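Local coordinates for protein pectinesterase 1 (Solanum lycopersicum, PDB 1XG2) that hydrolyses the methyl esters of pectin to release methanol and may act in cell wall metabolism during fruit growth and ripening, at residues A106-V111 and A129-L134; S82-A87 and I99-G104; Y147-V152 and Q167-K172. All blocks are in the same frame, centred on the assembly; numbering follows the deposited sequence.

Interaction 1 (A106-V111 and A129-L134); sequences AKDQAV and AYQDTL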
ATOM      1  N   ALA A 106     -11.842  -5.392 -19.152  1.00 18.41           N
ATOM      2  CA  ALA A 106     -11.904  -4.359 -20.190  1.00 18.33           C
ATOM      3  C   ALA A 106     -11.989  -2.930 -19.617  1.00 17.72           C
ATOM      4  O   ALA A 106     -11.846  -1.968 -20.353  1.00 17.18           O
ATOM      5  CB  ALA A 106     -13.078  -4.631 -21.149  1.00 18.73           C
ATOM      6  N   LYS A 107     -12.198  -2.785 -18.308  1.00 16.73           N
ATOM      7  CA  LYS A 107     -12.206  -1.450 -17.681  1.00 16.35           C
ATOM      8  C   LYS A 107     -10.862  -1.026 -17.078  1.00 15.96           C
ATOM      9  O   LYS A 107     -10.768   0.017 -16.418  1.00 16.00           O
ATOM     10  CB  LYS A 107     -13.306  -1.389 -16.625  1.00 16.23           C
ATOM     11  CG  LYS A 107     -14.732  -1.550 -17.199  1.00 17.82           C
ATOM     12  CD  LYS A 107     -15.126  -0.400 -18.134  1.00 18.53           C
ATOM     13  CE  LYS A 107     -16.636  -0.365 -18.381  1.00 19.77           C
ATOM     14  NZ  LYS A 107     -16.997   0.710 -19.302  1.00 19.44           N
ATOM     15  N   ASP A 108      -9.831  -1.845 -17.294  1.00 15.73           N
ATOM     16  CA  ASP A 108      -8.477  -1.594 -16.793  1.00 15.90           C
ATOM     17  C   ASP A 108      -8.481  -1.470 -15.256  1.00 14.92           C
ATOM     18  O   ASP A 108      -9.198  -2.220 -14.583  1.00 15.00           O
ATOM     19  CB  ASP A 108      -7.845  -0.380 -17.495  1.00 16.14           C
ATOM     20  CG  ASP A 108      -7.705  -0.586 -18.998  1.00 18.76           C
ATOM     21  OD1 ASP A 108      -7.700  -1.746 -19.447  1.00 21.92           O
ATOM     22  OD2 ASP A 108      -7.604   0.361 -19.793  1.00 19.56           O
ATOM     23  N   GLN A 109      -7.696  -0.551 -14.693  1.00 14.13           N
ATOM     24  CA  GLN A 109      -7.568  -0.465 -13.228  1.00 13.25           C
ATOM     25  C   GLN A 109      -8.912  -0.247 -12.541  1.00 12.80           C
ATOM     26  O   GLN A 109      -9.618   0.747 -12.792  1.00 11.95           O
ATOM     27  CB  GLN A 109      -6.604   0.647 -12.807  1.00 13.25           C
ATOM     28  CG  GLN A 109      -5.195   0.487 -13.354  1.00 14.21           C
ATOM     29  CD  GLN A 109      -4.895   1.389 -14.549  1.00 16.33           C
ATOM     30  OE1 GLN A 109      -5.766   1.612 -15.402  1.00 22.45           O
ATOM     31  NE2 GLN A 109      -3.694   1.908 -14.611  1.00 11.74           N
ATOM     32  N   ALA A 110      -9.258  -1.177 -11.651  1.00 11.58           N
ATOM     33  CA  ALA A 110     -10.510  -1.111 -10.924  1.00 11.32           C
ATOM     34  C   ALA A 110     -10.337  -1.854  -9.581  1.00 10.93           C
ATOM     35  O   ALA A 110     -10.427  -3.072  -9.525  1.00 10.80           O
ATOM     36  CB  ALA A 110     -11.617  -1.729 -11.760  1.00 11.44           C
ATOM     37  N   VAL A 111     -10.074  -1.083  -8.533  1.00 10.73           N
ATOM     38  CA  VAL A 111      -9.649  -1.584  -7.228  1.00 10.30           C
ATOM     39  C   VAL A 111     -10.842  -2.081  -6.424  1.00  9.88           C
ATOM     40  O   VAL A 111     -11.888  -1.417  -6.372  1.00 10.28           O
ATOM     41  CB  VAL A 111      -8.918  -0.466  -6.434  1.00 10.29           C
ATOM     42  CG1 VAL A 111      -8.563  -0.940  -4.980  1.00  9.59           C
ATOM     43  CG2 VAL A 111      -7.684   0.001  -7.172  1.00 10.21           C
ATOM     44  N   ALA A 129     -11.310  -8.876  -7.821  1.00 10.08           N
ATOM     45  CA  ALA A 129     -11.412  -8.033  -9.009  1.00 10.43           C
ATOM     46  C   ALA A 129     -10.508  -8.615 -10.113  1.00 10.39           C
ATOM     47  O   ALA A 129     -10.205  -9.806 -10.110  1.00 10.97           O
ATOM     48  CB  ALA A 129     -11.041  -6.597  -8.679  1.00  9.94           C
ATOM     49  N   TYR A 130     -10.075  -7.775 -11.038  1.00 10.76           N
ATOM     50  CA  TYR A 130      -9.199  -8.185 -12.131  1.00 11.65           C
ATOM     51  C   TYR A 130      -7.895  -7.400 -12.062  1.00 11.53           C
ATOM     52  O   TYR A 130      -6.987  -7.815 -11.343  1.00 11.69           O
ATOM     53  CB  TYR A 130      -9.912  -8.031 -13.485  1.00 12.30           C
ATOM     54  CG  TYR A 130     -10.948  -9.096 -13.707  1.00 13.21           C
ATOM     55  CD1 TYR A 130     -12.187  -9.012 -13.088  1.00 16.06           C
ATOM     56  CD2 TYR A 130     -10.670 -10.220 -14.475  1.00 13.93           C
ATOM     57  CE1 TYR A 130     -13.136  -9.984 -13.268  1.00 18.47           C
ATOM     58  CE2 TYR A 130     -11.616 -11.207 -14.644  1.00 16.88           C
ATOM     59  CZ  TYR A 130     -12.841 -11.081 -14.038  1.00 18.21           C
ATOM     60  OH  TYR A 130     -13.792 -12.048 -14.204  1.00 24.02           O
ATOM     61  N   GLN A 131      -7.789  -6.283 -12.782  1.00 11.16           N
ATOM     62  CA  GLN A 131      -6.572  -5.483 -12.744  1.00 11.49           C
ATOM     63  C   GLN A 131      -6.592  -4.597 -11.496  1.00 10.59           C
ATOM     64  O   GLN A 131      -7.574  -3.912 -11.253  1.00 10.72           O
ATOM     65  CB  GLN A 131      -6.417  -4.636 -14.026  1.00 11.70           C
ATOM     66  CG  GLN A 131      -5.240  -3.643 -13.992  1.00 12.46           C
ATOM     67  CD  GLN A 131      -4.854  -3.115 -15.365  1.00 14.75           C
ATOM     68  OE1 GLN A 131      -5.586  -3.312 -16.347  1.00 16.11           O
ATOM     69  NE2 GLN A 131      -3.712  -2.438 -15.440  1.00 14.69           N
ATOM     70  N   ASP A 132      -5.518  -4.645 -10.702  1.00 10.82           N
ATOM     71  CA  ASP A 132      -5.344  -3.788  -9.519  1.00 10.73           C
ATOM     72  C   ASP A 132      -6.343  -4.106  -8.388  1.00 10.22           C
ATOM     73  O   ASP A 132      -6.818  -3.211  -7.701  1.00  9.79           O
ATOM     74  CB  ASP A 132      -5.463  -2.302  -9.865  1.00 11.21           C
ATOM     75  CG  ASP A 132      -4.252  -1.751 -10.569  1.00 14.45           C
ATOM     76  OD1 ASP A 132      -3.439  -2.536 -11.091  1.00 18.19           O
ATOM     77  OD2 ASP A 132      -4.039  -0.508 -10.654  1.00 19.44           O
ATOM     78  N   THR A 133      -6.651  -5.375  -8.192  1.00  9.96           N
ATOM     79  CA  THR A 133      -7.602  -5.782  -7.152  1.00  9.56           C
ATOM     80  C   THR A 133      -7.359  -5.151  -5.782  1.00  9.39           C
ATOM     81  O   THR A 133      -8.280  -4.612  -5.183  1.00  8.80           O
ATOM     82  CB  THR A 133      -7.529  -7.307  -6.989  1.00 10.05           C
ATOM     83  OG1 THR A 133      -8.003  -7.942  -8.178  1.00  9.41           O
ATOM     84  CG2 THR A 133      -8.466  -7.776  -5.894  1.00 10.52           C
ATOM     85  N   LEU A 134      -6.112  -5.243  -5.303  1.00  8.35           N
ATOM     86  CA  LEU A 134      -5.758  -4.874  -3.935  1.00  8.60           C
ATOM     87  C   LEU A 134      -4.661  -3.827  -3.931  1.00  8.70           C
ATOM     88  O   LEU A 134      -3.502  -4.111  -4.248  1.00  8.48           O
ATOM     89  CB  LEU A 134      -5.316  -6.108  -3.133  1.00  8.60           C
ATOM     90  CG  LEU A 134      -4.809  -5.839  -1.714  1.00  8.87           C
ATOM     91  CD1 LEU A 134      -5.910  -5.181  -0.894  1.00  9.74           C
ATOM     92  CD2 LEU A 134      -4.326  -7.112  -1.043  1.00 11.71           C
TER
HETATM   93  O   HOH W   1     -10.113  -4.598 -14.174  1.00 12.96           O
HETATM   94  O   HOH W   2      -4.991  -2.880 -18.935  1.00 32.95           O
HETATM   95  O   HOH W   3     -10.539  -4.940 -11.506  1.00 10.38           O

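Interaction 2 (S82-A87 and I99-G104); sequences SATLAA and IQNTAG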
ATOM      1  N   SER A  82     -11.001   4.515  -7.231  1.00 13.64           N
ATOM      2  CA  SER A  82     -11.814   3.437  -7.804  1.00 13.53           C
ATOM      3  C   SER A  82     -12.218   2.359  -6.782  1.00 12.95           C
ATOM      4  O   SER A  82     -13.095   1.540  -7.060  1.00 13.21           O
ATOM      5  CB  SER A  82     -11.094   2.762  -8.989  1.00 13.47           C
ATOM      6  OG  SER A  82     -10.000   1.930  -8.583  1.00 12.64           O
ATOM      7  N   ALA A  83     -11.594   2.374  -5.605  1.00 12.75           N
ATOM      8  CA  ALA A  83     -11.817   1.332  -4.591  1.00 11.93           C
ATOM      9  C   ALA A  83     -13.281   1.213  -4.155  1.00 11.68           C
ATOM     10  O   ALA A  83     -13.912   2.195  -3.808  1.00 10.88           O
ATOM     11  CB  ALA A  83     -10.951   1.604  -3.379  1.00 11.68           C
ATOM     12  N   THR A  84     -13.802  -0.006  -4.151  1.00 11.23           N
ATOM     13  CA  THR A  84     -15.088  -0.287  -3.525  1.00 11.45           C
ATOM     14  C   THR A  84     -15.063   0.085  -2.051  1.00 11.49           C
ATOM     15  O   THR A  84     -15.956   0.793  -1.575  1.00 12.10           O
ATOM     16  CB  THR A  84     -15.438  -1.771  -3.723  1.00 10.94           C
ATOM     17  OG1 THR A  84     -15.689  -1.995  -5.114  1.00 11.41           O
ATOM     18  CG2 THR A  84     -16.722  -2.153  -3.018  1.00 12.26           C
ATOM     19  N   LEU A  85     -14.036  -0.371  -1.342  1.00 11.23           N
ATOM     20  CA  LEU A  85     -13.786   0.033   0.038  1.00 11.31           C
ATOM     21  C   LEU A  85     -12.350   0.549   0.185  1.00 10.42           C
ATOM     22  O   LEU A  85     -11.409  -0.085  -0.285  1.00  9.38           O
ATOM     23  CB  LEU A  85     -14.006  -1.138   0.990  1.00 11.44           C
ATOM     24  CG  LEU A  85     -14.000  -0.773   2.495  1.00 14.06           C
ATOM     25  CD1 LEU A  85     -14.997  -1.603   3.287  1.00 16.81           C
ATOM     26  CD2 LEU A  85     -12.653  -0.952   3.106  1.00 16.53           C
ATOM     27  N   ALA A  86     -12.205   1.707   0.829  1.00 10.23           N
ATOM     28  CA  ALA A  86     -10.909   2.352   1.065  1.00 10.14           C
ATOM     29  C   ALA A  86     -10.812   2.659   2.558  1.00 10.63           C
ATOM     30  O   ALA A  86     -11.755   3.184   3.135  1.00  9.75           O
ATOM     31  CB  ALA A  86     -10.804   3.635   0.269  1.00 10.32           C
ATOM     32  N   ALA A  87      -9.685   2.332   3.188  1.00 10.97           N
ATOM     33  CA  ALA A  87      -9.516   2.548   4.624  1.00 11.67           C
ATOM     34  C   ALA A  87      -8.130   3.094   4.940  1.00 12.51           C
ATOM     35  O   ALA A  87      -7.128   2.536   4.517  1.00 12.59           O
ATOM     36  CB  ALA A  87      -9.740   1.259   5.377  1.00 11.99           C
ATOM     37  N   ILE A  99     -14.801  -7.997  -0.427  1.00  9.58           N
ATOM     38  CA  ILE A  99     -14.787  -6.708  -1.097  1.00  9.50           C
ATOM     39  C   ILE A  99     -14.525  -7.006  -2.554  1.00  9.63           C
ATOM     40  O   ILE A  99     -13.568  -7.677  -2.884  1.00  9.35           O
ATOM     41  CB  ILE A  99     -13.688  -5.772  -0.552  1.00  8.71           C
ATOM     42  CG1 ILE A  99     -13.732  -5.671   0.991  1.00  9.01           C
ATOM     43  CG2 ILE A  99     -13.830  -4.374  -1.168  1.00  8.70           C
ATOM     44  CD1 ILE A  99     -15.052  -5.251   1.570  1.00  9.33           C
ATOM     45  N   GLN A 100     -15.380  -6.499  -3.429  1.00 10.87           N
ATOM     46  CA  GLN A 100     -15.232  -6.776  -4.840  1.00 11.44           C
ATOM     47  C   GLN A 100     -15.450  -5.559  -5.716  1.00 11.17           C
ATOM     48  O   GLN A 100     -16.183  -4.622  -5.362  1.00 10.59           O
ATOM     49  CB  GLN A 100     -16.152  -7.912  -5.275  1.00 11.97           C
ATOM     50  CG  GLN A 100     -17.607  -7.659  -5.107  1.00 14.08           C
ATOM     51  CD  GLN A 100     -18.480  -8.657  -5.922  1.00 18.31           C
ATOM     52  OE1 GLN A 100     -19.601  -8.334  -6.290  1.00 18.44           O
ATOM     53  NE2 GLN A 100     -17.966  -9.856  -6.160  1.00 18.46           N
ATOM     54  N   ASN A 101     -14.772  -5.595  -6.856  1.00 11.31           N
ATOM     55  CA  ASN A 101     -14.996  -4.642  -7.933  1.00 11.17           C
ATOM     56  C   ASN A 101     -15.336  -5.442  -9.193  1.00 11.49           C
ATOM     57  O   ASN A 101     -14.542  -6.258  -9.660  1.00 10.21           O
ATOM     58  CB  ASN A 101     -13.785  -3.730  -8.120  1.00 11.15           C
ATOM     59  CG  ASN A 101     -14.065  -2.585  -9.080  1.00 11.09           C
ATOM     60  OD1 ASN A 101     -14.685  -2.792 -10.133  1.00 11.59           O
ATOM     61  ND2 ASN A 101     -13.652  -1.385  -8.720  1.00  9.58           N
ATOM     62  N   THR A 102     -16.538  -5.216  -9.723  1.00 12.60           N
ATOM     63  CA  THR A 102     -17.075  -6.008 -10.842  1.00 13.49           C
ATOM     64  C   THR A 102     -16.879  -5.363 -12.212  1.00 14.51           C
ATOM     65  O   THR A 102     -17.478  -5.803 -13.199  1.00 15.20           O
ATOM     66  CB  THR A 102     -18.575  -6.239 -10.648  1.00 13.43           C
ATOM     67  OG1 THR A 102     -19.248  -4.979 -10.536  1.00 12.33           O
ATOM     68  CG2 THR A 102     -18.857  -6.944  -9.316  1.00 14.12           C
ATOM     69  N   ALA A 103     -16.060  -4.326 -12.289  1.00 14.64           N
ATOM     70  CA  ALA A 103     -15.834  -3.632 -13.562  1.00 15.29           C
ATOM     71  C   ALA A 103     -15.388  -4.555 -14.688  1.00 15.88           C
ATOM     72  O   ALA A 103     -15.850  -4.426 -15.822  1.00 15.83           O
ATOM     73  CB  ALA A 103     -14.844  -2.503 -13.385  1.00 15.71           C
ATOM     74  N   GLY A 104     -14.497  -5.487 -14.378  1.00 15.94           N
ATOM     75  CA  GLY A 104     -14.008  -6.450 -15.351  1.00 15.94           C
ATOM     76  C   GLY A 104     -12.729  -6.007 -16.029  1.00 16.24           C
ATOM     77  O   GLY A 104     -12.330  -4.850 -15.920  1.00 16.54           O
TER

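Interaction 3 (Y147-V152 and Q167-K172); sequences YVTGTV and QLVARK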
ATOM      1  N   TYR A 147      -8.366 -14.696   0.762  1.00 11.03           N
ATOM      2  CA  TYR A 147      -8.329 -15.030  -0.642  1.00 11.66           C
ATOM      3  C   TYR A 147      -8.243 -13.700  -1.388  1.00 11.43           C
ATOM      4  O   TYR A 147      -9.045 -12.818  -1.146  1.00 10.99           O
ATOM      5  CB  TYR A 147      -9.619 -15.783  -0.964  1.00 12.34           C
ATOM      6  CG  TYR A 147      -9.794 -16.347  -2.337  1.00 15.98           C
ATOM      7  CD1 TYR A 147      -9.569 -17.704  -2.595  1.00 19.18           C
ATOM      8  CD2 TYR A 147     -10.286 -15.546  -3.372  1.00 18.74           C
ATOM      9  CE1 TYR A 147      -9.796 -18.237  -3.887  1.00 20.31           C
ATOM     10  CE2 TYR A 147     -10.524 -16.061  -4.643  1.00 20.94           C
ATOM     11  CZ  TYR A 147     -10.278 -17.398  -4.910  1.00 21.11           C
ATOM     12  OH  TYR A 147     -10.515 -17.867  -6.200  1.00 19.91           O
ATOM     13  N   VAL A 148      -7.225 -13.537  -2.223  1.00 10.62           N
ATOM     14  CA  VAL A 148      -7.099 -12.366  -3.077  1.00 10.91           C
ATOM     15  C   VAL A 148      -7.002 -12.885  -4.498  1.00 10.31           C
ATOM     16  O   VAL A 148      -6.128 -13.699  -4.804  1.00 10.50           O
ATOM     17  CB  VAL A 148      -5.851 -11.537  -2.748  1.00 11.12           C
ATOM     18  CG1 VAL A 148      -5.812 -10.273  -3.593  1.00 12.06           C
ATOM     19  CG2 VAL A 148      -5.819 -11.188  -1.260  1.00 11.57           C
ATOM     20  N   THR A 149      -7.895 -12.419  -5.368  1.00 10.48           N
ATOM     21  CA  THR A 149      -7.876 -12.831  -6.759  1.00 10.16           C
ATOM     22  C   THR A 149      -7.855 -11.653  -7.733  1.00 10.59           C
ATOM     23  O   THR A 149      -8.435 -10.593  -7.488  1.00 10.06           O
ATOM     24  CB  THR A 149      -9.038 -13.814  -7.037  1.00 10.36           C
ATOM     25  OG1 THR A 149      -8.907 -14.364  -8.349  1.00 11.13           O
ATOM     26  CG2 THR A 149     -10.407 -13.118  -7.039  1.00 11.17           C
ATOM     27  N   GLY A 150      -7.152 -11.841  -8.842  1.00 10.63           N
ATOM     28  CA  GLY A 150      -7.075 -10.819  -9.870  1.00 11.03           C
ATOM     29  C   GLY A 150      -6.271 -11.258 -11.076  1.00 11.42           C
ATOM     30  O   GLY A 150      -5.959 -12.439 -11.237  1.00 11.42           O
ATOM     31  N   THR A 151      -5.892 -10.293 -11.906  1.00 11.84           N
ATOM     32  CA  THR A 151      -5.150 -10.581 -13.124  1.00 12.10           C
ATOM     33  C   THR A 151      -3.859  -9.778 -13.173  1.00 11.96           C
ATOM     34  O   THR A 151      -2.802 -10.282 -12.781  1.00 12.16           O
ATOM     35  CB  THR A 151      -6.010 -10.263 -14.351  1.00 11.91           C
ATOM     36  OG1 THR A 151      -6.600  -8.967 -14.204  1.00 11.79           O
ATOM     37  CG2 THR A 151      -7.164 -11.214 -14.453  1.00 11.30           C
ATOM     38  N   VAL A 152      -3.960  -8.531 -13.634  1.00 12.46           N
ATOM     39  CA  VAL A 152      -2.812  -7.673 -13.870  1.00 12.84           C
ATOM     40  C   VAL A 152      -2.551  -6.815 -12.625  1.00 12.70           C
ATOM     41  O   VAL A 152      -3.401  -6.026 -12.226  1.00 12.68           O
ATOM     42  CB  VAL A 152      -3.057  -6.735 -15.094  1.00 13.25           C
ATOM     43  CG1 VAL A 152      -1.877  -5.812 -15.311  1.00 13.70           C
ATOM     44  CG2 VAL A 152      -3.370  -7.544 -16.373  1.00 14.22           C
ATOM     45  N   GLN A 167      -4.521 -17.396   0.004  1.00 11.17           N
ATOM     46  CA  GLN A 167      -4.531 -17.969  -1.328  1.00 11.13           C
ATOM     47  C   GLN A 167      -4.581 -16.801  -2.316  1.00 10.67           C
ATOM     48  O   GLN A 167      -5.529 -16.021  -2.322  1.00 10.26           O
ATOM     49  CB  GLN A 167      -5.730 -18.910  -1.481  1.00 11.63           C
ATOM     50  CG  GLN A 167      -5.744 -19.993  -0.414  1.00 14.02           C
ATOM     51  CD  GLN A 167      -6.622 -21.191  -0.754  1.00 17.27           C
ATOM     52  OE1 GLN A 167      -6.220 -22.071  -1.528  1.00 19.93           O
ATOM     53  NE2 GLN A 167      -7.804 -21.245  -0.152  1.00 18.03           N
ATOM     54  N   LEU A 168      -3.513 -16.667  -3.090  1.00 10.71           N
ATOM     55  CA  LEU A 168      -3.369 -15.636  -4.104  1.00 11.03           C
ATOM     56  C   LEU A 168      -3.634 -16.323  -5.437  1.00 11.76           C
ATOM     57  O   LEU A 168      -2.851 -17.156  -5.894  1.00 12.40           O
ATOM     58  CB  LEU A 168      -1.978 -15.014  -4.046  1.00 10.46           C
ATOM     59  CG  LEU A 168      -1.542 -14.583  -2.636  1.00  9.97           C
ATOM     60  CD1 LEU A 168      -0.181 -13.944  -2.676  1.00 11.16           C
ATOM     61  CD2 LEU A 168      -2.537 -13.657  -2.031  1.00 10.05           C
ATOM     62  N   VAL A 169      -4.773 -15.984  -6.023  1.00 12.48           N
ATOM     63  CA  VAL A 169      -5.374 -16.729  -7.112  1.00 12.53           C
ATOM     64  C   VAL A 169      -5.420 -15.876  -8.369  1.00 12.82           C
ATOM     65  O   VAL A 169      -6.207 -14.920  -8.475  1.00 12.72           O
ATOM     66  CB  VAL A 169      -6.802 -17.186  -6.753  1.00 12.64           C
ATOM     67  CG1 VAL A 169      -7.342 -18.128  -7.833  1.00 12.83           C
ATOM     68  CG2 VAL A 169      -6.826 -17.868  -5.382  1.00 13.06           C
ATOM     69  N   ALA A 170      -4.565 -16.215  -9.319  1.00 12.55           N
ATOM     70  CA  ALA A 170      -4.619 -15.572 -10.627  1.00 12.62           C
ATOM     71  C   ALA A 170      -5.769 -16.190 -11.432  1.00 12.59           C
ATOM     72  O   ALA A 170      -5.981 -17.400 -11.393  1.00 12.16           O
ATOM     73  CB  ALA A 170      -3.304 -15.723 -11.345  1.00 12.80           C
ATOM     74  N   ARG A 171      -6.512 -15.348 -12.138  1.00 12.61           N
ATOM     75  CA  ARG A 171      -7.667 -15.781 -12.916  1.00 13.06           C
ATOM     76  C   ARG A 171      -7.465 -15.491 -14.406  1.00 13.38           C
ATOM     77  O   ARG A 171      -6.479 -14.880 -14.800  1.00 12.58           O
ATOM     78  CB  ARG A 171      -8.945 -15.098 -12.414  1.00 12.52           C
ATOM     79  CG  ARG A 171      -9.006 -13.601 -12.675  1.00 14.01           C
ATOM     80  CD  ARG A 171      -9.965 -12.847 -11.763  1.00 13.79           C
ATOM     81  NE  ARG A 171     -11.317 -13.385 -11.867  1.00 14.81           N
ATOM     82  CZ  ARG A 171     -12.352 -13.019 -11.122  1.00 15.76           C
ATOM     83  NH1 ARG A 171     -12.244 -12.054 -10.213  1.00 15.49           N
ATOM     84  NH2 ARG A 171     -13.526 -13.602 -11.314  1.00 15.70           N
ATOM     85  N   LYS A 172      -8.413 -15.932 -15.226  1.00 14.29           N
ATOM     86  CA  LYS A 172      -8.322 -15.735 -16.677  1.00 14.70           C
ATOM     87  C   LYS A 172      -8.541 -14.265 -17.011  1.00 14.29           C
ATOM     88  O   LYS A 172      -9.591 -13.704 -16.679  1.00 14.04           O
ATOM     89  CB  LYS A 172      -9.363 -16.573 -17.405  1.00 15.42           C
ATOM     90  CG  LYS A 172      -9.228 -16.523 -18.925  1.00 17.85           C
ATOM     91  CD  LYS A 172     -10.320 -17.374 -19.580  1.00 21.25           C
ATOM     92  CE  LYS A 172     -10.229 -17.320 -21.089  1.00 24.43           C
ATOM     93  NZ  LYS A 172     -11.565 -17.471 -21.726  1.00 26.77           N
TER

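Interaction 1 (A106-V111 and A129-L134)
The two loops run side by side in the same direction, with the CA atoms of Gln-109 and Gln-131 5.1 Å apart. One direct backbone hydrogen bond joins them. Ala-110 N donates to Gln-131 O over 3.2 Å, at a nearly straight N-H...O angle of 168°, from above the carbonyl plane. One residue on, Val-111 CA makes a C-H...O contact of 3.3 Å with Asp-132 O. Two waters also link the main chains. One hydrogen-bonds to Asp-108 O and accepts from Gln-131 N. The other hydrogen-bonds to Ala-110 O and accepts from Tyr-130 N.

Gln-131 carries much of the side-chain contact. Its CG is anti to the backbone N and the chain is extended, so it lies alongside Asp-108 and Gln-109. Its OE1 sits 3.4 Å from Asp-108 CA. A third water donates to this OE1 and to Asp-108 OD1, which helps to fix the amide. The amide is stacked on that of Gln-109, with the planes 22° apart and Gln-131 NE2 4.1 Å from Gln-109 CD. The Gln-109 chain bends at chi2, which sets its amide beside that of Gln-131 while CG packs tightly against Asp-132 OD2, at 3.1 Å. The Gln-109 amide is turned 75° from the carboxylate. Val-111 CG2 meets Asp-132 nearer the backbone, at the carbonyl O and CB, and the two side chains cross obliquely.

The Asp-132 side chain also touches Thr-79 and lies about 3 Å, nearest atoms, from that of Asp-153. Such closeness would probably raise the pKa of one acid. This fits the predicted roles of Asp-132 as proton donor and Asp-153 as nucleophile. With Gln-131 as probable transition-state stabiliser and Gln-109 as probable substrate ligand, this is the active-site cleft of a pectinesterase, formed on a right-handed parallel beta-helix.

Interaction 2 (S82-A87 and I99-G104)
Thr-84 lies over the carbonyl of Gln-100, with both branches of its side chain meeting the oxygen. OG1 donates a hydrogen bond to Gln-100 O over 2.7 Å, from above the carbonyl plane. CG2 touches the same oxygen at 3.4 Å. The first torsion (chi1 -68°) sets OG1 beside the backbone N and CG2 anti to it. Thr-84 CB also meets Ile-99 CG2, as the two side chains slide past each other in opposite directions.

Ile-99 CG2 reaches on to Leu-85 CB at 3.9 Å. These two side chains cross obliquely, and their CD1 atoms meet at 4.0 Å. This apolar pair and the threonine bond carry the contact, with no backbone pairing between the segments.

Asn-101 points its CB toward residues 82-87, with CG anti to the backbone N. Its OD1 accepts from Ala-103 N over 3.0 Å, in the carbonyl plane, forming an Asx turn where the strand ends. The other arm, ND2, donates hydrogen bonds to Val-111 O and Leu-71 O, so the buried amide is held at both ends.

The contact lies inside the parallel beta-helix, between strands 85-87 and 98-101 of two different sheets. Ile-67 of strand 65-69 touches both Thr-84 and Ile-99, while Leu-113 of strand 113-115 touches Leu-85 and Ile-127 of strand 126-128 touches Ile-99.

Interaction 3 (Y147-V152 and Q167-K172)
Strands 147-150 and 167-170 are neighbours in a parallel sheet of the beta-helix, one from each of two successive coils. They pair in register, Tyr-147 with Gln-167 through Gly-150 with Ala-170. Val-148 N donates to Gln-167 O at 3.0 Å, and Val-169 N donates back to Val-148 O, both nearly along the C=O axis. Val-169 O is gripped twice, by Gly-150 N in the carbonyl plane and by Thr-149 OG1, 2.8 Å away and above it. Arg-171 N closes the pairing on Gly-150 O.

Val-169 CG2 lies over one face of the Tyr-147 ring, 3.3 Å from CE1. An alanine in place of Tyr-147 would remove this ring and would probably leave Val-169 less well covered. On the opposite face of the sheet, Val-148 and Leu-168 lie side by side, with CB and CD2 4.0 Å apart. Beyond the strands, Arg-171 CG packs on Thr-151 CG2 at 3.5 Å. The arginine then bends at chi3, and its NH1 forms a salt bridge with Asp-128. Such in-register pairing of equivalent strands is typical of the right-handed parallel beta-helix of pectinesterases.

In the fold
The chain is the C-terminal pectinesterase part of the longer protein, and all three contacts lie in its beta-helix. Interaction 2 comes first along the chain, then interaction 1, then interaction 3. The centres of interactions 1 and 2 are about 8 Å apart, those of 1 and 3 about 11 Å, and those of 2 and 3 about 14 Å. Interactions 2 and 3 share the sheet that holds strands 98-101, 147-150 and 167-170, but do not touch. Interaction 1 bridges them: Val-111 hydrogen-bonds to Ser-82, Tyr-130 to Thr-151, and Thr-133 to Thr-149. The loops that carry the predicted catalytic residues are thus tied to the coils around them.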